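Local atomic coordinates of thiol transferase (Phanerochaete chrysosporium, PDB entry 4F0B), a protein that binds oxidized glutathione disulfide and probably catalyses glutathione-dependent thiol transfer, as a Ure2p-type member of the glutathione transferase family. Residues Tyr176-Ala187 against Trp206-Val216; Pro8-Gly19 against Arg70-Gly78. All coordinates share one frame; numbering follows the deposited sequence.

In the fold
Contact 1 joins helices of the C-terminal domain, and contact 2 joins two antiparallel strands of the thioredoxin-like N-terminal domain. Both are largely buried, and they lie on opposite sides of the chain's centre. Contact 1 is held mostly by aromatic and aliphatic side chains, with one hydrogen bond crossing between its segments. Contact 2 is held by a backbone ladder, which gives way to an extended segment with a cis-proline, where the I71 backbone grips the glutathione disulfide. Helix 178-187 brings the two together. W186 NE1 probably bonds to N18 OD1, 3.0 Å away, and P17 packs against the W186 ring. Both contacts therefore reach the bound disulfide, contact 2 with more polar groups.

Contact 1. Residues Tyr176-Ala187 against Trp206-Val216; sequences YGIADIKIFGWA and WVERIEKRPAV. With GDS (oxidized glutathione disulfide), chain C.
The F184 ring enters a hole formed by V207, I210, E211 and V216. W206 is the answering knob, set among D180, I183, F184 and A187. This knobs-into-holes packing lies in the helical C-terminal domain of the glutathione transferase fold.

The tight part is centred on F184. I210 CG2 sits over the middle of one ring face, 3.5 Å from the centroid. V207 O and E211 OE1 meet the ring at its edge. The other carboxylate oxygen, E211 OE2, belongs to a salt bridge with R188. W206 turns the edge of its six-membered ring to A187, with CZ3 3.5 Å from CB. I210 CD1 lies over one face of the same indole, toward its rim.

The side nearer solvent rests on one stack, and R213 there is partly exposed. Its chain bends at chi3 (66°) and lays the guanidinium on the Y176 ring. The planes are 29° apart and the centres 4.0 Å apart, an off-centre cation-pi stack. E28 of helix 20-33 takes both Y176 OH and R213 NE, which ties this corner to the N-terminal domain. On another side of helix 178-187, W186 CH2 comes within 3.5 Å of CB5 of the glutathione disulfide.

Buried D180 is gripped through both oxygens. It is the third residue of the helix, and its OD2 accepts from N of the N-cap residue G177 at 2.9 Å. OD1 accepts from I172 N and also from W206 NE1, at 2.8 Å. The indole bond is nearly straight (167°) and reaches the anti side of the carboxylate.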
loop_
_atom_site.group_PDB
_atom_site.type_symbol
_atom_site.label_atom_id
_atom_site.label_comp_id
_atom_site.label_asym_id
_atom_site.label_seq_id
_atom_site.Cartn_x
_atom_site.Cartn_y
_atom_site.Cartn_z
ATOM N N TYR A 176 18.933 1.629 -8.416
ATOM C CA TYR A 176 17.607 1.763 -9.038
ATOM C C TYR A 176 16.843 0.457 -9.016
ATOM O O TYR A 176 17.368 -0.596 -9.368
ATOM C CB TYR A 176 17.811 2.208 -10.476
ATOM C CG TYR A 176 16.594 2.199 -11.370
ATOM C CD1 TYR A 176 15.624 3.206 -11.278
ATOM C CD2 TYR A 176 16.434 1.218 -12.337
ATOM C CE1 TYR A 176 14.525 3.221 -12.129
ATOM C CE2 TYR A 176 15.333 1.239 -13.198
ATOM C CZ TYR A 176 14.413 2.239 -13.095
ATOM O OH TYR A 176 13.352 2.259 -13.954
ATOM N N GLY A 177 15.591 0.534 -8.590
ATOM C CA GLY A 177 14.792 -0.682 -8.564
ATOM C C GLY A 177 13.325 -0.388 -8.398
ATOM O O GLY A 177 12.848 0.732 -8.632
ATOM N N ILE A 178 12.595 -1.443 -8.032
ATOM C CA ILE A 178 11.134 -1.366 -8.038
ATOM C C ILE A 178 10.548 -0.315 -7.100
ATOM O O ILE A 178 9.468 0.210 -7.404
ATOM C CB ILE A 178 10.454 -2.725 -7.825
ATOM C CG1 ILE A 178 10.880 -3.381 -6.504
ATOM C CG2 ILE A 178 10.754 -3.644 -9.033
ATOM C CD1 ILE A 178 10.094 -4.689 -6.199
ATOM N N ALA A 179 11.231 0.044 -6.004
ATOM C CA ALA A 179 10.727 1.145 -5.197
ATOM C C ALA A 179 10.772 2.476 -5.933
ATOM O O ALA A 179 9.827 3.277 -5.823
ATOM C CB ALA A 179 11.471 1.258 -3.895
ATOM N N ASP A 180 11.841 2.726 -6.684
ATOM C CA ASP A 180 11.893 3.921 -7.513
ATOM C C ASP A 180 10.831 3.900 -8.591
ATOM O O ASP A 180 10.181 4.906 -8.813
ATOM C CB ASP A 180 13.258 4.042 -8.182
ATOM C CG ASP A 180 14.389 4.009 -7.182
ATOM O OD1 ASP A 180 14.669 5.039 -6.518
ATOM O OD2 ASP A 180 14.974 2.908 -7.050
ATOM N N ILE A 181 10.691 2.759 -9.258
ATOM C CA ILE A 181 9.741 2.642 -10.355
ATOM C C ILE A 181 8.316 2.964 -9.895
ATOM O O ILE A 181 7.598 3.726 -10.553
ATOM C CB ILE A 181 9.861 1.261 -11.046
ATOM C CG1 ILE A 181 11.217 1.134 -11.768
ATOM C CG2 ILE A 181 8.698 1.030 -12.033
ATOM C CD1 ILE A 181 11.573 -0.316 -12.164
ATOM N N LYS A 182 7.915 2.407 -8.758
ATOM C CA LYS A 182 6.578 2.654 -8.232
ATOM C C LYS A 182 6.299 4.130 -8.016
ATOM O O LYS A 182 5.253 4.664 -8.455
ATOM C CB LYS A 182 6.373 1.897 -6.921
ATOM C CG LYS A 182 5.093 2.321 -6.163
ATOM C CD LYS A 182 3.804 2.005 -6.911
ATOM C CE LYS A 182 2.619 2.752 -6.244
ATOM N NZ LYS A 182 1.406 2.736 -7.115
ATOM N N ILE A 183 7.230 4.819 -7.359
ATOM C CA ILE A 183 6.990 6.219 -7.058
ATOM C C ILE A 183 7.142 7.112 -8.284
ATOM O O ILE A 183 6.410 8.107 -8.414
ATOM C CB ILE A 183 7.904 6.704 -5.925
ATOM C CG1 ILE A 183 7.590 5.876 -4.672
ATOM C CG2 ILE A 183 7.666 8.206 -5.661
ATOM C CD1 ILE A 183 8.462 6.169 -3.431
ATOM N N PHE A 184 8.070 6.739 -9.176
ATOM C CA PHE A 184 8.335 7.520 -10.371
ATOM C C PHE A 184 7.082 7.773 -11.215
ATOM O O PHE A 184 6.904 8.853 -11.770
ATOM C CB PHE A 184 9.439 6.855 -11.206
ATOM C CG PHE A 184 9.607 7.469 -12.561
ATOM C CD1 PHE A 184 10.325 8.651 -12.702
ATOM C CD2 PHE A 184 9.060 6.862 -13.698
ATOM C CE1 PHE A 184 10.473 9.242 -13.960
ATOM C CE2 PHE A 184 9.203 7.443 -14.938
ATOM C CZ PHE A 184 9.902 8.611 -15.081
ATOM N N GLY A 185 6.193 6.790 -11.311
ATOM C CA GLY A 185 4.989 7.001 -12.108
ATOM C C GLY A 185 4.160 8.198 -11.640
ATOM O O GLY A 185 3.564 8.905 -12.486
ATOM N N TRP A 186 4.113 8.390 -10.310
ATOM C CA TRP A 186 3.463 9.556 -9.721
ATOM C C TRP A 186 4.329 10.819 -9.753
ATOM O O TRP A 186 3.845 11.917 -10.054
ATOM C CB TRP A 186 3.011 9.237 -8.291
ATOM C CG TRP A 186 1.794 8.364 -8.265
ATOM C CD1 TRP A 186 1.756 6.997 -8.131
ATOM C CD2 TRP A 186 0.461 8.814 -8.390
ATOM N NE1 TRP A 186 0.437 6.559 -8.187
ATOM C CE2 TRP A 186 -0.379 7.662 -8.341
ATOM C CE3 TRP A 186 -0.120 10.090 -8.552
ATOM C CZ2 TRP A 186 -1.776 7.751 -8.410
ATOM C CZ3 TRP A 186 -1.518 10.179 -8.638
ATOM C CH2 TRP A 186 -2.329 9.001 -8.565
ATOM N N ALA A 187 5.608 10.665 -9.417
ATOM C CA ALA A 187 6.478 11.853 -9.319
ATOM C C ALA A 187 6.605 12.571 -10.657
ATOM O O ALA A 187 6.699 13.810 -10.654
ATOM C CB ALA A 187 7.840 11.456 -8.768
ATOM N N TRP A 206 16.141 13.050 -9.393
ATOM C CA TRP A 206 15.820 11.619 -9.452
ATOM C C TRP A 206 14.796 11.318 -10.560
ATOM O O TRP A 206 14.991 10.386 -11.356
ATOM C CB TRP A 206 15.398 11.171 -8.050
ATOM C CG TRP A 206 14.696 9.857 -7.905
ATOM C CD1 TRP A 206 15.254 8.624 -7.668
ATOM C CD2 TRP A 206 13.293 9.683 -7.829
ATOM N NE1 TRP A 206 14.261 7.690 -7.478
ATOM C CE2 TRP A 206 13.045 8.308 -7.594
ATOM C CE3 TRP A 206 12.214 10.552 -7.948
ATOM C CZ2 TRP A 206 11.735 7.776 -7.507
ATOM C CZ3 TRP A 206 10.918 10.038 -7.879
ATOM C CH2 TRP A 206 10.685 8.664 -7.647
ATOM N N VAL A 207 13.761 12.149 -10.685
ATOM C CA VAL A 207 12.820 12.024 -11.791
ATOM C C VAL A 207 13.558 12.150 -13.119
ATOM O O VAL A 207 13.345 11.355 -14.026
ATOM C CB VAL A 207 11.693 13.098 -11.708
ATOM C CG1 VAL A 207 10.896 13.154 -13.037
ATOM C CG2 VAL A 207 10.751 12.801 -10.507
ATOM N N GLU A 208 14.444 13.140 -13.229
ATOM C CA GLU A 208 15.156 13.366 -14.483
ATOM C C GLU A 208 16.044 12.175 -14.860
ATOM O O GLU A 208 16.059 11.755 -16.053
ATOM C CB GLU A 208 15.950 14.648 -14.369
ATOM C CG GLU A 208 15.034 15.862 -14.370
ATOM C CD GLU A 208 15.734 17.184 -14.080
ATOM O OE1 GLU A 208 16.921 17.172 -13.694
ATOM O OE2 GLU A 208 15.065 18.236 -14.227
ATOM N N ARG A 209 16.760 11.600 -13.891
ATOM C CA ARG A 209 17.657 10.501 -14.260
ATOM C C ARG A 209 16.899 9.235 -14.634
ATOM O O ARG A 209 17.412 8.407 -15.415
ATOM C CB ARG A 209 18.760 10.241 -13.214
ATOM C CG ARG A 209 18.320 9.609 -11.903
ATOM C CD ARG A 209 19.530 9.325 -10.945
ATOM N NE ARG A 209 20.199 10.581 -10.594
ATOM C CZ ARG A 209 19.895 11.331 -9.531
ATOM N NH1 ARG A 209 20.530 12.491 -9.350
ATOM N NH2 ARG A 209 19.007 10.943 -8.619
ATOM N N ILE A 210 15.696 9.052 -14.100
ATOM C CA ILE A 210 14.879 7.896 -14.435
ATOM C C ILE A 210 14.187 8.124 -15.782
ATOM O O ILE A 210 14.130 7.219 -16.631
ATOM C CB ILE A 210 13.873 7.584 -13.322
ATOM C CG1 ILE A 210 14.633 7.119 -12.055
ATOM C CG2 ILE A 210 12.898 6.469 -13.759
ATOM C CD1 ILE A 210 13.814 7.073 -10.796
ATOM N N GLU A 211 13.678 9.339 -15.990
ATOM C CA GLU A 211 12.974 9.647 -17.246
ATOM C C GLU A 211 13.854 9.382 -18.475
ATOM O O GLU A 211 13.343 8.971 -19.523
ATOM C CB GLU A 211 12.448 11.114 -17.215
ATOM C CG GLU A 211 11.566 11.546 -18.391
ATOM C CD GLU A 211 10.089 11.158 -18.276
ATOM O OE1 GLU A 211 9.542 11.065 -17.159
ATOM O OE2 GLU A 211 9.449 11.018 -19.343
ATOM N N LYS A 212 15.172 9.616 -18.350
ATOM C CA LYS A 212 16.107 9.467 -19.465
ATOM C C LYS A 212 16.337 8.000 -19.865
ATOM O O LYS A 212 16.904 7.749 -20.917
ATOM C CB LYS A 212 17.454 10.135 -19.115
ATOM C CG LYS A 212 17.434 11.641 -19.107
ATOM C CD LYS A 212 18.800 12.142 -18.682
ATOM C CE LYS A 212 18.801 13.643 -18.416
ATOM N NZ LYS A 212 20.145 14.068 -17.936
ATOM N N ARG A 213 15.929 7.039 -19.035
ATOM C CA ARG A 213 16.224 5.628 -19.355
ATOM C C ARG A 213 15.379 5.145 -20.532
ATOM O O ARG A 213 14.162 5.309 -20.538
ATOM C CB ARG A 213 15.940 4.741 -18.140
ATOM C CG ARG A 213 16.718 5.110 -16.871
ATOM C CD ARG A 213 16.256 4.247 -15.679
ATOM N NE ARG A 213 16.581 2.822 -15.844
ATOM C CZ ARG A 213 17.733 2.263 -15.477
ATOM N NH1 ARG A 213 18.708 3.006 -14.960
ATOM N NH2 ARG A 213 17.933 0.971 -15.616
ATOM N N PRO A 214 16.020 4.566 -21.556
ATOM C CA PRO A 214 15.235 4.039 -22.680
ATOM C C PRO A 214 14.148 3.043 -22.258
ATOM O O PRO A 214 13.071 3.071 -22.852
ATOM C CB PRO A 214 16.309 3.374 -23.553
ATOM C CG PRO A 214 17.530 4.240 -23.325
ATOM C CD PRO A 214 17.472 4.568 -21.842
ATOM N N ALA A 215 14.400 2.196 -21.275
ATOM C CA ALA A 215 13.368 1.240 -20.884
ATOM C C ALA A 215 12.160 1.939 -20.272
ATOM O O ALA A 215 11.024 1.477 -20.437
ATOM C CB ALA A 215 13.931 0.196 -19.937
ATOM N N VAL A 216 12.408 3.035 -19.547
ATOM C CA VAL A 216 11.328 3.818 -18.987
ATOM C C VAL A 216 10.458 4.401 -20.104
ATOM O O VAL A 216 9.215 4.271 -20.072
ATOM C CB VAL A 216 11.898 4.903 -18.069
ATOM C CG1 VAL A 216 10.819 5.905 -17.678
ATOM C CG2 VAL A 216 12.444 4.268 -16.793
HETATM N N1 GDS C . -3.999 0.757 -5.491
HETATM C CA1 GDS C . -4.189 0.494 -6.953
HETATM C C1 GDS C . -2.807 0.118 -7.552
HETATM O OE1 GDS C . -1.777 0.565 -7.001
HETATM O OE2 GDS C . -2.801 -0.632 -8.546
HETATM C CB1 GDS C . -4.691 1.773 -7.640
HETATM C CG1 GDS C . -5.019 1.542 -9.127
HETATM C CD1 GDS C . -5.802 2.732 -9.663
HETATM O O1 GDS C . -6.088 3.735 -9.022
HETATM N N2 GDS C . -6.253 2.580 -10.953
HETATM C CA2 GDS C . -7.015 3.620 -11.656
HETATM C C2 GDS C . -8.269 3.010 -12.240
HETATM O O2 GDS C . -8.254 1.883 -12.802
HETATM C CB2 GDS C . -6.239 4.250 -12.810
HETATM S SG2 GDS C . -4.643 4.936 -12.362
HETATM N N3 GDS C . -9.368 3.779 -12.125
HETATM C CA3 GDS C . -10.637 3.308 -12.688
HETATM C C3 GDS C . -11.762 3.391 -11.725
HETATM O OE3 GDS C . -12.862 2.966 -12.134
HETATM O OE4 GDS C . -11.553 3.851 -10.570
HETATM N N4 GDS C . -5.364 6.163 -7.642
HETATM C CA4 GDS C . -5.037 6.225 -6.228
HETATM C C4 GDS C . -3.865 5.280 -5.803
HETATM O OE5 GDS C . -3.028 4.907 -6.651
HETATM O OE6 GDS C . -3.850 4.961 -4.602
HETATM C C5 GDS C . -5.810 7.257 -8.266
HETATM O O5 GDS C . -5.958 8.352 -7.674
HETATM C CA5 GDS C . -6.156 7.116 -9.738
HETATM N N5 GDS C . -7.366 7.916 -10.046
HETATM C CB5 GDS C . -4.910 7.590 -10.520
HETATM S SG5 GDS C . -5.078 7.239 -12.266
HETATM C CA6 GDS C . -11.419 7.009 -9.302
HETATM C C6 GDS C . -11.622 8.110 -8.241
HETATM O OE7 GDS C . -10.702 8.319 -7.420
HETATM O OE8 GDS C . -12.736 8.692 -8.237
HETATM N N6 GDS C . -12.676 6.278 -9.434
HETATM C CB6 GDS C . -11.019 7.639 -10.675
HETATM C CG6 GDS C . -9.627 8.333 -10.749
HETATM C CD6 GDS C . -8.518 7.346 -10.525
HETATM O O6 GDS C . -8.594 6.140 -10.700
#

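Contact 2. Residues Pro8-Gly19 against Arg70-Gly78. With GDS (oxidized glutathione disulfide), chain C.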
loop_
_atom_site.group_PDB
_atom_site.type_symbol
_atom_site.label_atom_id
_atom_site.label_comp_id
_atom_site.label_asym_id
_atom_site.label_seq_id
_atom_site.Cartn_x
_atom_site.Cartn_y
_atom_site.Cartn_z
ATOM N N PRO A 8 3.966 -14.374 -22.523
ATOM C CA PRO A 8 3.549 -15.035 -21.283
ATOM C C PRO A 8 2.975 -14.104 -20.248
ATOM O O PRO A 8 2.352 -14.606 -19.308
ATOM C CB PRO A 8 4.846 -15.619 -20.730
ATOM C CG PRO A 8 5.939 -14.900 -21.421
ATOM C CD PRO A 8 5.425 -14.419 -22.716
ATOM N N VAL A 9 3.218 -12.802 -20.367
ATOM C CA VAL A 9 2.590 -11.842 -19.469
ATOM C C VAL A 9 1.610 -11.034 -20.296
ATOM O O VAL A 9 1.932 -10.626 -21.424
ATOM C CB VAL A 9 3.651 -10.916 -18.816
ATOM C CG1 VAL A 9 2.977 -9.816 -18.042
ATOM C CG2 VAL A 9 4.537 -11.731 -17.872
ATOM N N VAL A 10 0.399 -10.850 -19.784
ATOM C CA VAL A 10 -0.547 -9.886 -20.363
ATOM C C VAL A 10 -0.714 -8.746 -19.359
ATOM O O VAL A 10 -0.948 -8.989 -18.176
ATOM C CB VAL A 10 -1.917 -10.525 -20.627
ATOM C CG1 VAL A 10 -2.864 -9.521 -21.290
ATOM C CG2 VAL A 10 -1.778 -11.800 -21.500
ATOM N N HIS A 11 -0.526 -7.503 -19.814
ATOM C CA HIS A 11 -0.622 -6.325 -18.955
ATOM C C HIS A 11 -1.868 -5.538 -19.303
ATOM O O HIS A 11 -1.948 -5.002 -20.422
ATOM C CB HIS A 11 0.604 -5.436 -19.193
ATOM C CG HIS A 11 0.686 -4.256 -18.259
ATOM N ND1 HIS A 11 1.270 -3.072 -18.643
ATOM C CD2 HIS A 11 0.260 -4.064 -16.979
ATOM C CE1 HIS A 11 1.238 -2.210 -17.635
ATOM N NE2 HIS A 11 0.615 -2.781 -16.617
ATOM N N TYR A 12 -2.818 -5.474 -18.361
ATOM C CA TYR A 12 -4.046 -4.714 -18.528
ATOM C C TYR A 12 -3.806 -3.348 -17.913
ATOM O O TYR A 12 -3.561 -3.247 -16.692
ATOM C CB TYR A 12 -5.196 -5.428 -17.802
ATOM C CG TYR A 12 -5.500 -6.790 -18.381
ATOM C CD1 TYR A 12 -6.425 -6.940 -19.423
ATOM C CD2 TYR A 12 -4.845 -7.939 -17.909
ATOM C CE1 TYR A 12 -6.704 -8.187 -19.978
ATOM C CE2 TYR A 12 -5.109 -9.199 -18.476
ATOM C CZ TYR A 12 -6.049 -9.302 -19.499
ATOM O OH TYR A 12 -6.344 -10.496 -20.081
ATOM N N THR A 13 -3.835 -2.307 -18.747
ATOM C CA THR A 13 -3.335 -1.028 -18.273
ATOM C C THR A 13 -3.988 0.162 -18.963
ATOM O O THR A 13 -4.870 0.010 -19.817
ATOM C CB THR A 13 -1.805 -1.011 -18.426
ATOM O OG1 THR A 13 -1.292 0.031 -17.595
ATOM C CG2 THR A 13 -1.375 -0.807 -19.873
ATOM N N ALA A 14 -3.527 1.359 -18.570
ATOM C CA ALA A 14 -3.932 2.629 -19.177
ATOM C C ALA A 14 -2.802 3.601 -18.899
ATOM O O ALA A 14 -2.001 3.370 -17.985
ATOM C CB ALA A 14 -5.264 3.132 -18.575
ATOM N N PRO A 15 -2.709 4.670 -19.673
ATOM C CA PRO A 15 -1.570 5.596 -19.523
ATOM C C PRO A 15 -1.770 6.538 -18.354
ATOM O O PRO A 15 -2.289 7.640 -18.531
ATOM C CB PRO A 15 -1.534 6.355 -20.857
ATOM C CG PRO A 15 -3.002 6.312 -21.333
ATOM C CD PRO A 15 -3.510 4.938 -20.886
ATOM N N THR A 16 -1.341 6.084 -17.193
ATOM C CA THR A 16 -1.636 6.757 -15.913
ATOM C C THR A 16 -0.460 6.485 -14.966
ATOM O O THR A 16 0.365 5.587 -15.213
ATOM C CB THR A 16 -2.888 6.155 -15.214
ATOM O OG1 THR A 16 -2.665 4.755 -15.009
ATOM C CG2 THR A 16 -4.147 6.257 -16.062
ATOM N N PRO A 17 -0.361 7.231 -13.857
ATOM C CA PRO A 17 0.752 7.032 -12.914
ATOM C C PRO A 17 0.855 5.627 -12.338
ATOM O O PRO A 17 1.957 5.190 -11.957
ATOM C CB PRO A 17 0.462 8.068 -11.784
ATOM C CG PRO A 17 -1.018 8.429 -11.981
ATOM C CD PRO A 17 -1.224 8.373 -13.467
ATOM N N ASN A 18 -0.270 4.899 -12.266
ATOM C CA ASN A 18 -0.230 3.506 -11.886
ATOM C C ASN A 18 -0.005 2.557 -13.077
ATOM O O ASN A 18 0.771 1.590 -12.975
ATOM C CB ASN A 18 -1.531 3.137 -11.144
ATOM C CG ASN A 18 -1.599 3.806 -9.778
ATOM O OD1 ASN A 18 -0.584 3.875 -9.069
ATOM N ND2 ASN A 18 -2.765 4.325 -9.429
ATOM N N GLY A 19 -0.695 2.817 -14.182
ATOM C CA GLY A 19 -0.577 1.964 -15.372
ATOM C C GLY A 19 0.820 1.862 -15.947
ATOM O O GLY A 19 1.197 0.804 -16.482
ATOM N N ARG A 70 -9.902 -2.124 -11.352
ATOM C CA ARG A 70 -8.990 -1.005 -11.645
ATOM C C ARG A 70 -7.759 -1.572 -12.359
ATOM O O ARG A 70 -7.462 -2.774 -12.261
ATOM C CB ARG A 70 -8.521 -0.305 -10.363
ATOM C CG ARG A 70 -9.628 0.499 -9.683
ATOM C CD ARG A 70 -9.023 1.649 -8.844
ATOM N NE ARG A 70 -10.043 2.357 -8.131
ATOM C CZ ARG A 70 -9.791 3.349 -7.302
ATOM N NH1 ARG A 70 -8.535 3.728 -7.106
ATOM N NH2 ARG A 70 -10.807 3.931 -6.650
ATOM N N ILE A 71 -7.091 -0.719 -13.137
ATOM C CA ILE A 71 -5.786 -1.099 -13.698
ATOM C C ILE A 71 -4.658 -0.562 -12.801
ATOM O O ILE A 71 -4.848 0.356 -12.003
ATOM C CB ILE A 71 -5.597 -0.628 -15.174
ATOM C CG1 ILE A 71 -5.737 0.882 -15.350
ATOM C CG2 ILE A 71 -6.560 -1.347 -16.103
ATOM C CD1 ILE A 71 -4.448 1.670 -15.011
ATOM N N PRO A 72 -3.465 -1.124 -12.909
ATOM C CA PRO A 72 -3.089 -2.255 -13.770
ATOM C C PRO A 72 -3.334 -3.590 -13.115
ATOM O O PRO A 72 -3.532 -3.726 -11.897
ATOM C CB PRO A 72 -1.574 -2.036 -13.980
ATOM C CG PRO A 72 -1.130 -1.425 -12.627
ATOM C CD PRO A 72 -2.302 -0.528 -12.203
ATOM N N ALA A 73 -3.325 -4.600 -13.971
ATOM C CA ALA A 73 -3.280 -5.983 -13.531
ATOM C C ALA A 73 -2.493 -6.747 -14.564
ATOM O O ALA A 73 -2.391 -6.340 -15.726
ATOM C CB ALA A 73 -4.695 -6.585 -13.373
ATOM N N ILE A 74 -1.953 -7.899 -14.166
ATOM C CA ILE A 74 -1.365 -8.805 -15.134
ATOM C C ILE A 74 -1.899 -10.201 -15.003
ATOM O O ILE A 74 -2.464 -10.574 -13.977
ATOM C CB ILE A 74 0.159 -8.901 -15.030
ATOM C CG1 ILE A 74 0.592 -9.454 -13.655
ATOM C CG2 ILE A 74 0.823 -7.552 -15.338
ATOM C CD1 ILE A 74 2.075 -9.892 -13.603
ATOM N N THR A 75 -1.762 -10.973 -16.078
ATOM C CA THR A 75 -1.779 -12.433 -15.930
ATOM C C THR A 75 -0.456 -12.974 -16.374
ATOM O O THR A 75 0.155 -12.466 -17.304
ATOM C CB THR A 75 -2.922 -13.100 -16.688
ATOM O OG1 THR A 75 -2.833 -12.780 -18.086
ATOM C CG2 THR A 75 -4.262 -12.635 -16.116
ATOM N N HIS A 76 0.001 -14.013 -15.695
ATOM C CA HIS A 76 1.235 -14.679 -16.061
ATOM C C HIS A 76 0.942 -16.141 -16.123
ATOM O O HIS A 76 0.685 -16.784 -15.102
ATOM C CB HIS A 76 2.332 -14.396 -15.054
ATOM C CG HIS A 76 3.563 -15.213 -15.273
ATOM N ND1 HIS A 76 4.249 -15.795 -14.233
ATOM C CD2 HIS A 76 4.197 -15.597 -16.413
ATOM C CE1 HIS A 76 5.257 -16.506 -14.721
ATOM N NE2 HIS A 76 5.242 -16.405 -16.037
ATOM N N GLU A 77 0.981 -16.640 -17.355
ATOM C CA GLU A 77 0.547 -17.980 -17.670
ATOM C C GLU A 77 -0.770 -18.259 -16.995
ATOM O O GLU A 77 -0.958 -19.302 -16.396
ATOM C CB GLU A 77 1.628 -19.004 -17.305
ATOM C CG GLU A 77 2.884 -18.805 -18.159
ATOM C CD GLU A 77 3.908 -19.924 -18.033
ATOM O OE1 GLU A 77 3.571 -20.995 -17.491
ATOM O OE2 GLU A 77 5.058 -19.728 -18.474
ATOM N N GLY A 78 -1.652 -17.254 -17.013
ATOM C CA GLY A 78 -2.986 -17.388 -16.458
ATOM C C GLY A 78 -3.172 -16.918 -15.017
ATOM O O GLY A 78 -4.310 -16.655 -14.610
HETATM N N1 GDS C . -3.999 0.757 -5.491
HETATM C CA1 GDS C . -4.189 0.494 -6.953
HETATM C C1 GDS C . -2.807 0.118 -7.552
HETATM O OE1 GDS C . -1.777 0.565 -7.001
HETATM O OE2 GDS C . -2.801 -0.632 -8.546
HETATM C CB1 GDS C . -4.691 1.773 -7.640
HETATM C CG1 GDS C . -5.019 1.542 -9.127
HETATM C CD1 GDS C . -5.802 2.732 -9.663
HETATM O O1 GDS C . -6.088 3.735 -9.022
HETATM N N2 GDS C . -6.253 2.580 -10.953
HETATM C CA2 GDS C . -7.015 3.620 -11.656
HETATM C C2 GDS C . -8.269 3.010 -12.240
HETATM O O2 GDS C . -8.254 1.883 -12.802
HETATM C CB2 GDS C . -6.239 4.250 -12.810
HETATM S SG2 GDS C . -4.643 4.936 -12.362
HETATM N N3 GDS C . -9.368 3.779 -12.125
HETATM C CA3 GDS C . -10.637 3.308 -12.688
HETATM C C3 GDS C . -11.762 3.391 -11.725
HETATM O OE3 GDS C . -12.862 2.966 -12.134
HETATM O OE4 GDS C . -11.553 3.851 -10.570
HETATM N N4 GDS C . -5.364 6.163 -7.642
HETATM C CA4 GDS C . -5.037 6.225 -6.228
HETATM C C4 GDS C . -3.865 5.280 -5.803
HETATM O OE5 GDS C . -3.028 4.907 -6.651
HETATM O OE6 GDS C . -3.850 4.961 -4.602
HETATM C C5 GDS C . -5.810 7.257 -8.266
HETATM O O5 GDS C . -5.958 8.352 -7.674
HETATM C CA5 GDS C . -6.156 7.116 -9.738
HETATM N N5 GDS C . -7.366 7.916 -10.046
HETATM C CB5 GDS C . -4.910 7.590 -10.520
HETATM S SG5 GDS C . -5.078 7.239 -12.266
HETATM C CA6 GDS C . -11.419 7.009 -9.302
HETATM C C6 GDS C . -11.622 8.110 -8.241
HETATM O OE7 GDS C . -10.702 8.319 -7.420
HETATM O OE8 GDS C . -12.736 8.692 -8.237
HETATM N N6 GDS C . -12.676 6.278 -9.434
HETATM C CB6 GDS C . -11.019 7.639 -10.675
HETATM C CG6 GDS C . -9.627 8.333 -10.749
HETATM C CD6 GDS C . -8.518 7.346 -10.525
HETATM O O6 GDS C . -8.594 6.140 -10.700
HETATM O O HOH W 1 -5.184 -12.868 -19.547
#
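P72 CB lies at the edge of the H11 ring, 3.5 Å from H11 NE2. T13 CB lies over one face of that ring, toward its rim, and G19 O is at the edge in its plane. The Y12 ring has A73 O at its edge. A water in the same plane joins Y12 OH (2.7 Å) to T75 OG1 (2.8 Å). P8 O meets the edge of the H76 ring, and H76 ND1 is bonded to Y90 OH.

Strands 9-13 and 73-76 run antiparallel. V10 with T75 and Y12 with A73 are the hydrogen-bonded pairs, each with two bonds, and E77 N adds one to P8 O. With chi1 at 58°, I71 turns its CG1 branch to the loop after strand 9-13, where CD1 packs against A14 CB and lies 3.6 Å from T16 OG1.

The I71 backbone pairs with one cysteinyl unit of the glutathione disulfide through both its N-H and its C=O, as neighbouring antiparallel strands do. I71 N gives to O2 at 2.9 Å, and I71 O accepts from N2 at 2.8 Å. R70 NH1 reaches O1, and N18 ND2 reaches the carboxylate oxygen OE5 at 2.9 Å. T16 OG1 packs 3.3 Å from SG2. R70 also forms a salt bridge with E154 of the second subunit. The cis peptide before P72, with its backbone pairing to the cysteinyl unit, is typical of the glutathione site of the thioredoxin fold.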